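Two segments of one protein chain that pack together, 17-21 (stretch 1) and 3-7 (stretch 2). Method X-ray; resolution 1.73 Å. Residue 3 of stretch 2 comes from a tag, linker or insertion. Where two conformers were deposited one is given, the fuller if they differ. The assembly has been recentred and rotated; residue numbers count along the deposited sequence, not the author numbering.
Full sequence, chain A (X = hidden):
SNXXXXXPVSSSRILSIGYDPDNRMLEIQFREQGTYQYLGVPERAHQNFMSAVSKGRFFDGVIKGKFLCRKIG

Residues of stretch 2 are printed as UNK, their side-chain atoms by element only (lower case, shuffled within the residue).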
# COMPACT_ATOMS: atom_id res chain seq x y z
N ILE A 17 -4.63 -0.22 3.98
CA ILE A 17 -3.80 -0.93 3.01
C ILE A 17 -4.46 -2.23 2.67
O ILE A 17 -4.85 -2.97 3.57
CB ILE A 17 -2.39 -1.22 3.56
CG1 ILE A 17 -1.65 0.06 3.92
CG2 ILE A 17 -1.56 -2.02 2.55
CD1 ILE A 17 -0.36 -0.18 4.69
N GLY A 18 -4.57 -2.52 1.37
CA GLY A 18 -5.09 -3.81 0.94
C GLY A 18 -4.16 -4.48 -0.05
O GLY A 18 -3.34 -3.82 -0.67
N TYR A 19 -4.28 -5.80 -0.19
CA TYR A 19 -3.45 -6.52 -1.13
C TYR A 19 -4.24 -7.64 -1.78
O TYR A 19 -4.98 -8.38 -1.11
CB TYR A 19 -2.20 -7.07 -0.45
CG TYR A 19 -1.25 -7.76 -1.39
CD1 TYR A 19 -0.47 -7.04 -2.29
CD2 TYR A 19 -1.13 -9.14 -1.39
CE1 TYR A 19 0.41 -7.69 -3.17
CE2 TYR A 19 -0.24 -9.79 -2.25
CZ TYR A 19 0.51 -9.07 -3.15
OH TYR A 19 1.38 -9.73 -4.00
N ASP A 20 -4.11 -7.73 -3.10
CA ASP A 20 -4.77 -8.76 -3.91
C ASP A 20 -3.69 -9.71 -4.41
O ASP A 20 -2.96 -9.39 -5.34
CB ASP A 20 -5.52 -8.10 -5.07
CG ASP A 20 -6.26 -9.08 -5.96
OD1 ASP A 20 -6.16 -10.31 -5.76
OD2 ASP A 20 -6.95 -8.59 -6.87
N PRO A 21 -3.56 -10.88 -3.76
CA PRO A 21 -2.46 -11.79 -4.11
C PRO A 21 -2.57 -12.32 -5.53
O PRO A 21 -1.54 -12.66 -6.12
CB PRO A 21 -2.61 -12.92 -3.08
CG PRO A 21 -4.05 -12.89 -2.73
CD PRO A 21 -4.46 -11.46 -2.75
N UNK A 3 -12.92 -10.36 -3.94
CA UNK A 3 -12.15 -9.16 -4.23
C UNK A 3 -11.30 -8.84 -3.03
O UNK A 3 -11.33 -9.56 -2.03
c UNK A 3 -13.05 -8.00 -4.57
N UNK A 4 -10.53 -7.76 -3.10
CA UNK A 4 -9.65 -7.44 -1.98
C UNK A 4 -10.15 -6.24 -1.18
O UNK A 4 -10.68 -5.28 -1.73
c UNK A 4 -8.05 -6.12 -3.50
c UNK A 4 -8.22 -7.20 -2.46
se UNK A 4 -6.63 -4.90 -2.94
c UNK A 4 -7.71 -3.92 -1.63
N UNK A 5 -9.98 -6.33 0.14
CA UNK A 5 -10.45 -5.30 1.04
C UNK A 5 -9.29 -4.72 1.82
O UNK A 5 -8.36 -5.44 2.19
c UNK A 5 -12.82 -6.16 1.33
c UNK A 5 -11.49 -5.86 1.99
o UNK A 5 -14.17 -5.92 3.27
c UNK A 5 -13.83 -6.64 2.33
n UNK A 5 -14.29 -7.88 2.16
N UNK A 6 -9.34 -3.42 2.07
CA UNK A 6 -8.26 -2.76 2.77
C UNK A 6 -8.42 -2.92 4.27
O UNK A 6 -9.54 -2.92 4.80
n UNK A 6 -9.85 1.56 -0.78
n UNK A 6 -10.60 2.63 1.11
c UNK A 6 -7.70 0.44 0.64
c UNK A 6 -8.01 -1.02 0.90
c UNK A 6 -8.19 -1.28 2.39
n UNK A 6 -8.71 1.32 1.20
c UNK A 6 -9.72 1.83 0.51
N UNK A 7 -7.29 -3.06 4.96
CA UNK A 7 -7.25 -3.13 6.41
C UNK A 7 -6.88 -1.78 6.95
O UNK A 7 -5.92 -1.18 6.48
c UNK A 7 -5.31 -6.47 6.89
c UNK A 7 -6.23 -4.15 6.90
c UNK A 7 -6.37 -5.53 6.34
o UNK A 7 -4.19 -6.55 6.36
n UNK A 7 -5.64 -7.16 7.97
O HOH W 1 -5.95 -6.97 1.76
O HOH W 2 -3.65 -5.65 3.88

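Position 3 carries a single side-chain carbon, the CB, which points away from stretch 1; its CB stays 6.5 Å from the OD2 of D20, the nearest atom of stretch 1. One carbon and nothing more means alanine: A3, a residue of the expression tag, which takes no part in the contact.

Position 4 has an unbranched side chain of two carbons, a selenium and a terminal carbon. Its CA-to-CB bond points toward stretch 1, its CB lying 3.7 Å from the O of Y19. The selenium settles the identity as selenomethionine, M4. Its CG lies 3.6 Å from the CB of D20, and its CE reaches 3.7 Å from the CA of G18. A long, flexible, apolar chain suits this place because it can bend along the neighbouring backbone, and the glycine leaves room for it: an ideal CB on G18 would stand 2.3 Å from the CE of M4, a clash.

At position 5 there are three carbons, the third bearing one oxygen and one nitrogen, and the side chain makes no close contact with stretch 1. This is the amide of glutamine, Q5. The CA-to-CB bond points away from stretch 1, where a polar, uncharged end is well placed in an exposed setting. The backbone serves the contact instead: water 1 accepts from the N of Y19 at 2.8 Å and is placed to donate to the O of Q5 at 2.9 Å, bridging a gap that the two chains do not close directly.

Position 6 shows three carbons, a nitrogen, and then a carbon carrying two more nitrogens, a guanidinium group; the second side-chain carbon lies 3.8 Å from the N of G18. The residue is arginine, R6. Its CB points sideways and the end of its side chain leads away, to partners elsewhere in the structure. The aliphatic part remains close through CG, so the residue combines apolar packing with a distant polar end.

Position 7 again has three carbons, the third with one oxygen and one nitrogen; the side-chain oxygen meets a water that also reaches the O of I17. It is glutamine, Q7. Water 2 lies 2.7 Å from the OE1 of Q7 and 3.0 Å from the O of I17, placed to donate to either. The amide thus extends the backbone pairing through solvent.

The contact is anchored at I17 and Q7, an antiparallel bridge in which the N of Q7 donates to the O of I17 at 2.8 Å and the N of I17 to the O of Q7 at 3.0 Å. Beyond this pair, water 1 links the backbones, while M4 packs against G18 and D20. Direct pairing at one end therefore gives way to solvent bridging and side-chain packing.

Stretch 2, residues 3-7: AMQRQ
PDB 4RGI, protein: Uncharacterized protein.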